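Side-chain contacts in Phosphoglucomutase/phosphomannomutase family protein (Burkholderia thailandensis, PDB 3UW2), which probably transfers a phosphate group within hexose phosphates as a phosphohexose mutase, and binds a metal ion: residues A290-V293 with L294-P298; K334-L337 with R338-A342. All blocks are in the same frame, centred on the assembly; numbering follows the deposited sequence.

Contact 1. Residues A290-V293 with L294-P298; sequences AEEV and LSRNP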
loop_
_atom_site.group_PDB
_atom_site.type_symbol
_atom_site.label_atom_id
_atom_site.label_comp_id
_atom_site.label_asym_id
_atom_site.label_seq_id
_atom_site.Cartn_x
_atom_site.Cartn_y
_atom_site.Cartn_z
ATOM N N ALA A 290 7.766 0.751 -15.043
ATOM C CA ALA A 290 7.250 1.668 -16.056
ATOM C C ALA A 290 7.984 1.379 -17.353
ATOM O O ALA A 290 7.388 1.425 -18.427
ATOM C CB ALA A 290 7.542 3.134 -15.641
ATOM N N GLU A 291 9.294 1.169 -17.286
ATOM C CA GLU A 291 10.008 0.891 -18.507
ATOM C C GLU A 291 9.429 -0.352 -19.193
ATOM O O GLU A 291 9.131 -0.333 -20.391
ATOM C CB GLU A 291 11.506 0.755 -18.233
ATOM C CG GLU A 291 12.328 0.111 -19.354
ATOM C CD GLU A 291 13.834 0.106 -19.016
ATOM O OE1 GLU A 291 14.220 -0.197 -17.847
ATOM O OE2 GLU A 291 14.622 0.431 -19.927
ATOM N N GLU A 292 9.287 -1.431 -18.463
ATOM C CA GLU A 292 8.765 -2.662 -19.069
ATOM C C GLU A 292 7.277 -2.484 -19.555
ATOM O O GLU A 292 6.913 -2.867 -20.678
ATOM C CB GLU A 292 8.882 -3.801 -18.048
ATOM C CG GLU A 292 8.640 -5.184 -18.650
ATOM C CD GLU A 292 7.191 -5.436 -19.047
ATOM O OE1 GLU A 292 6.283 -4.972 -18.323
ATOM O OE2 GLU A 292 6.956 -6.079 -20.110
ATOM N N VAL A 293 6.434 -1.861 -18.720
ATOM C CA VAL A 293 5.022 -1.636 -19.091
ATOM C C VAL A 293 4.922 -0.747 -20.324
ATOM O O VAL A 293 4.178 -1.047 -21.243
ATOM C CB VAL A 293 4.234 -1.071 -17.876
ATOM C CG1 VAL A 293 2.845 -0.478 -18.213
ATOM C CG2 VAL A 293 4.156 -2.123 -16.793
ATOM N N LEU A 294 5.674 0.354 -20.342
ATOM C CA LEU A 294 5.597 1.266 -21.471
ATOM C C LEU A 294 6.098 0.658 -22.801
ATOM O O LEU A 294 5.629 1.027 -23.903
ATOM C CB LEU A 294 6.342 2.569 -21.154
ATOM C CG LEU A 294 5.588 3.413 -20.112
ATOM C CD1 LEU A 294 6.615 4.483 -19.663
ATOM C CD2 LEU A 294 4.322 4.052 -20.755
ATOM N N SER A 295 7.006 -0.308 -22.699
ATOM C CA SER A 295 7.487 -1.008 -23.852
ATOM C C SER A 295 6.336 -1.715 -24.522
ATOM O O SER A 295 6.366 -1.831 -25.699
ATOM C CB SER A 295 8.591 -2.021 -23.443
ATOM O OG SER A 295 8.005 -3.262 -23.092
ATOM N N ARG A 296 5.279 -2.112 -23.796
ATOM C CA ARG A 296 4.062 -2.719 -24.394
ATOM C C ARG A 296 2.839 -1.778 -24.504
ATOM O O ARG A 296 1.817 -2.172 -25.042
ATOM C CB ARG A 296 3.641 -4.046 -23.661
ATOM C CG ARG A 296 4.715 -5.185 -23.774
ATOM C CD ARG A 296 4.440 -6.414 -22.869
ATOM N NE ARG A 296 4.559 -6.086 -21.440
ATOM C CZ ARG A 296 3.549 -5.750 -20.629
ATOM N NH1 ARG A 296 2.291 -5.703 -21.089
ATOM N NH2 ARG A 296 3.802 -5.431 -19.372
ATOM N N ASN A 297 2.950 -0.560 -23.967
ATOM C CA ASN A 297 1.844 0.369 -23.916
ATOM C C ASN A 297 2.381 1.768 -24.257
ATOM O O ASN A 297 2.445 2.620 -23.360
ATOM C CB ASN A 297 1.273 0.415 -22.474
ATOM C CG ASN A 297 0.570 -0.870 -22.076
ATOM O OD1 ASN A 297 -0.601 -1.019 -22.383
ATOM N ND2 ASN A 297 1.295 -1.826 -21.442
ATOM N N PRO A 298 2.790 2.015 -25.510
ATOM C CA PRO A 298 3.436 3.300 -25.863
ATOM C C PRO A 298 2.482 4.454 -25.619
ATOM O O PRO A 298 1.272 4.320 -25.904
ATOM C CB PRO A 298 3.741 3.182 -27.362
ATOM C CG PRO A 298 3.586 1.738 -27.701
ATOM C CD PRO A 298 2.694 1.097 -26.650
#
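E292 and R296 face each other one turn apart near the C-terminal end of helix 282-296. The carboxylate meets the guanidinium edge to edge. Their planes differ by 18°, so the two flat groups are nearly coplanar. R296 grips side-on with two nitrogens: NE bonds to E292 OE2 at 2.7 Å, and R296 NH2 bonds to E292 OE1 at 2.7 Å. Both oxygens use their syn lone pairs. The NE bond is almost straight, with an N-H...O angle of 171°. E292 leaves the helix with CG anti to the backbone N and then bends at chi2 (-70°). This turns its carboxylate along the helix toward R296, whose own chain bends at chi3 to come back.

V293 O is the second focus. It accepts from R296 N and from N297 ND2, which reach it from opposite faces of its carbonyl plane. N297 ND2 lies 3.0 Å from V293 O, which sits in the plane of the N297 amide. S295 also folds back: its OG gives a 2.7 Å hydrogen bond to E292 O. On the buried side, L294 lays CB, CG and CD1 against A290 O, and its CD1 lies 4.3 Å from A290 CB.

The pair is tied to the rest of domain III. D356 forms a salt bridge with R296 NH2 and a hydrogen bond with N297 ND2, while helix 364-375 touches E292 and V293 through I374 and R370. Side chains thus take up carbonyls in the last turn, and the two-nitrogen grip should fix the rotation of the guanidinium about the end of the R296 chain. The carboxylates of E292 and D356 would probably offset the charges of two arginines, R296 and R370, which lie close together.

Contact 2. Residues K334-L337 with R338-A342; sequences KAKL and RETGA. With EDO (1,2-ethanediol), chain H.
K336 and T340 meet at the C-terminal end of helix 330-340, where T340 forms an ST turn: its OG1 accepts from A342 N. The same OG1 donates to K336 O over 2.9 Å. With chi1 at 57°, OG1 sits between the backbone N and carbonyl carbon of T340, from where it reaches both partners. G341, the first residue past the helix, has positive phi, and its N bonds to L337 O.

K336 can be followed outward. Its CB lies 4.1 Å from C1 of a bound 1,2-ethanediol, probably from the crystallisation liquor. The chain bends at chi2 and is extended beyond. CD comes within 4.1 Å of E339 OE1, and K336 CE lies 4.3 Å from T340 CG2. At the tip, K336 NZ forms a long salt bridge with E339 OE1, and the two side chains cross at about a right angle. Two waters bridge this gap, each accepting from NZ and donating to OE1. The ammonium also makes a cation-pi contact with W326, on strand 322-326. E339 OE2 takes a weak hydrogen bond from the diol O1.

On the inner side of the helix L337 packs toward the domain III sheet, against I303 and F353. K334 and R338 cross at a slant, K334 CG lying 4.2 Å from R338 CD, and their charged ends do not touch. Beyond the helix, L337 CD1 lies 4.0 Å from A342 CB, and a water donates to both L337 O and A342 O, 2.9 Å from each.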
loop_
_atom_site.group_PDB
_atom_site.type_symbol
_atom_site.label_atom_id
_atom_site.label_comp_id
_atom_site.label_asym_id
_atom_site.label_seq_id
_atom_site.Cartn_x
_atom_site.Cartn_y
_atom_site.Cartn_z
ATOM N N LYS A 334 -5.480 4.872 -6.276
ATOM C CA LYS A 334 -6.418 3.953 -6.863
ATOM C C LYS A 334 -7.579 4.651 -7.588
ATOM O O LYS A 334 -7.966 4.226 -8.680
ATOM C CB LYS A 334 -6.956 3.056 -5.776
ATOM C CG LYS A 334 -7.877 1.999 -6.249
ATOM C CD LYS A 334 -7.127 0.782 -6.737
ATOM C CE LYS A 334 -8.139 -0.318 -7.151
ATOM N NZ LYS A 334 -9.027 -0.803 -6.031
ATOM N N ALA A 335 -8.187 5.666 -6.959
ATOM C CA ALA A 335 -9.273 6.400 -7.614
ATOM C C ALA A 335 -8.748 6.998 -8.923
ATOM O O ALA A 335 -9.451 7.046 -9.913
ATOM C CB ALA A 335 -9.785 7.523 -6.678
ATOM N N LYS A 336 -7.536 7.576 -8.897
ATOM C CA LYS A 336 -6.971 8.218 -10.081
ATOM C C LYS A 336 -6.691 7.185 -11.207
ATOM O O LYS A 336 -6.987 7.397 -12.385
ATOM C CB LYS A 336 -5.695 9.010 -9.694
ATOM C CG LYS A 336 -5.136 9.975 -10.795
ATOM C CD LYS A 336 -6.193 11.056 -11.111
ATOM C CE LYS A 336 -5.674 12.211 -11.934
ATOM N NZ LYS A 336 -6.821 13.175 -12.144
ATOM N N LEU A 337 -6.171 6.032 -10.833
ATOM C CA LEU A 337 -6.051 4.913 -11.776
ATOM C C LEU A 337 -7.390 4.535 -12.438
ATOM O O LEU A 337 -7.427 4.286 -13.658
ATOM C CB LEU A 337 -5.522 3.678 -10.986
ATOM C CG LEU A 337 -4.636 2.581 -11.490
ATOM C CD1 LEU A 337 -3.513 3.018 -12.425
ATOM C CD2 LEU A 337 -4.062 1.880 -10.240
ATOM N N ARG A 338 -8.475 4.512 -11.674
ATOM C CA ARG A 338 -9.778 4.183 -12.234
ATOM C C ARG A 338 -10.339 5.329 -13.111
ATOM O O ARG A 338 -11.064 5.085 -14.063
ATOM C CB ARG A 338 -10.796 3.736 -11.130
ATOM C CG ARG A 338 -10.350 2.392 -10.475
ATOM C CD ARG A 338 -10.959 2.204 -9.066
ATOM N NE ARG A 338 -12.431 2.361 -9.067
ATOM C CZ ARG A 338 -13.265 1.369 -9.412
ATOM N NH1 ARG A 338 -14.563 1.544 -9.388
ATOM N NH2 ARG A 338 -12.818 0.159 -9.743
ATOM N N GLU A 339 -9.976 6.554 -12.781
ATOM C CA GLU A 339 -10.406 7.714 -13.579
ATOM C C GLU A 339 -9.699 7.827 -14.933
ATOM O O GLU A 339 -10.276 8.363 -15.856
ATOM C CB GLU A 339 -10.166 9.003 -12.823
ATOM C CG GLU A 339 -11.203 9.194 -11.773
ATOM C CD GLU A 339 -11.007 10.472 -10.995
ATOM O OE1 GLU A 339 -10.276 11.405 -11.468
ATOM O OE2 GLU A 339 -11.618 10.514 -9.910
ATOM N N THR A 340 -8.451 7.370 -15.015
ATOM C CA THR A 340 -7.564 7.615 -16.161
ATOM C C THR A 340 -7.438 6.356 -17.020
ATOM O O THR A 340 -7.157 6.452 -18.214
ATOM C CB THR A 340 -6.136 8.027 -15.747
ATOM O OG1 THR A 340 -5.555 7.009 -14.898
ATOM C CG2 THR A 340 -6.158 9.332 -15.025
ATOM N N GLY A 341 -7.672 5.174 -16.421
ATOM C CA GLY A 341 -7.410 3.902 -17.101
ATOM C C GLY A 341 -5.912 3.619 -17.280
ATOM O O GLY A 341 -5.526 2.788 -18.119
ATOM N N ALA A 342 -5.045 4.312 -16.533
ATOM C CA ALA A 342 -3.600 4.062 -16.656
ATOM C C ALA A 342 -3.149 2.622 -16.375
ATOM O O ALA A 342 -3.782 1.928 -15.652
ATOM C CB ALA A 342 -2.797 5.051 -15.825
HETATM C C1 EDO H . -8.257 10.475 -6.884
HETATM O O1 EDO H . -8.987 11.130 -7.970
HETATM C C2 EDO H . -7.589 11.434 -5.909
HETATM O O2 EDO H . -8.523 12.438 -5.450
HETATM O O HOH W 1 -8.848 11.939 -13.488
HETATM O O HOH W 2 -9.037 13.498 -10.434
HETATM O O HOH W 3 -6.531 1.781 -14.720
#

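Following the chain from the N terminus, contact 1 comes first, at the end of helix 282-296. Strand 301-305 follows, then helix 311-318 and strand 322-326, before helix 330-340 carries contact 2 at its own C-terminal end. Each contact closes a short local turn. They stand in series, neither nested nor crossed. Their centres are about 17 Å apart. The nearest atoms of contacts 1 and 2 are about 7 Å apart, so they do not touch. Both belong to domain III. Contact 1 ties the end of its helix to helix 364-375 and to the loop after strand 352-354. Contact 2 rests on strands 301-305, 322-326 and 352-354 of that domain's four-stranded mixed sheet and leads into strand 344-346.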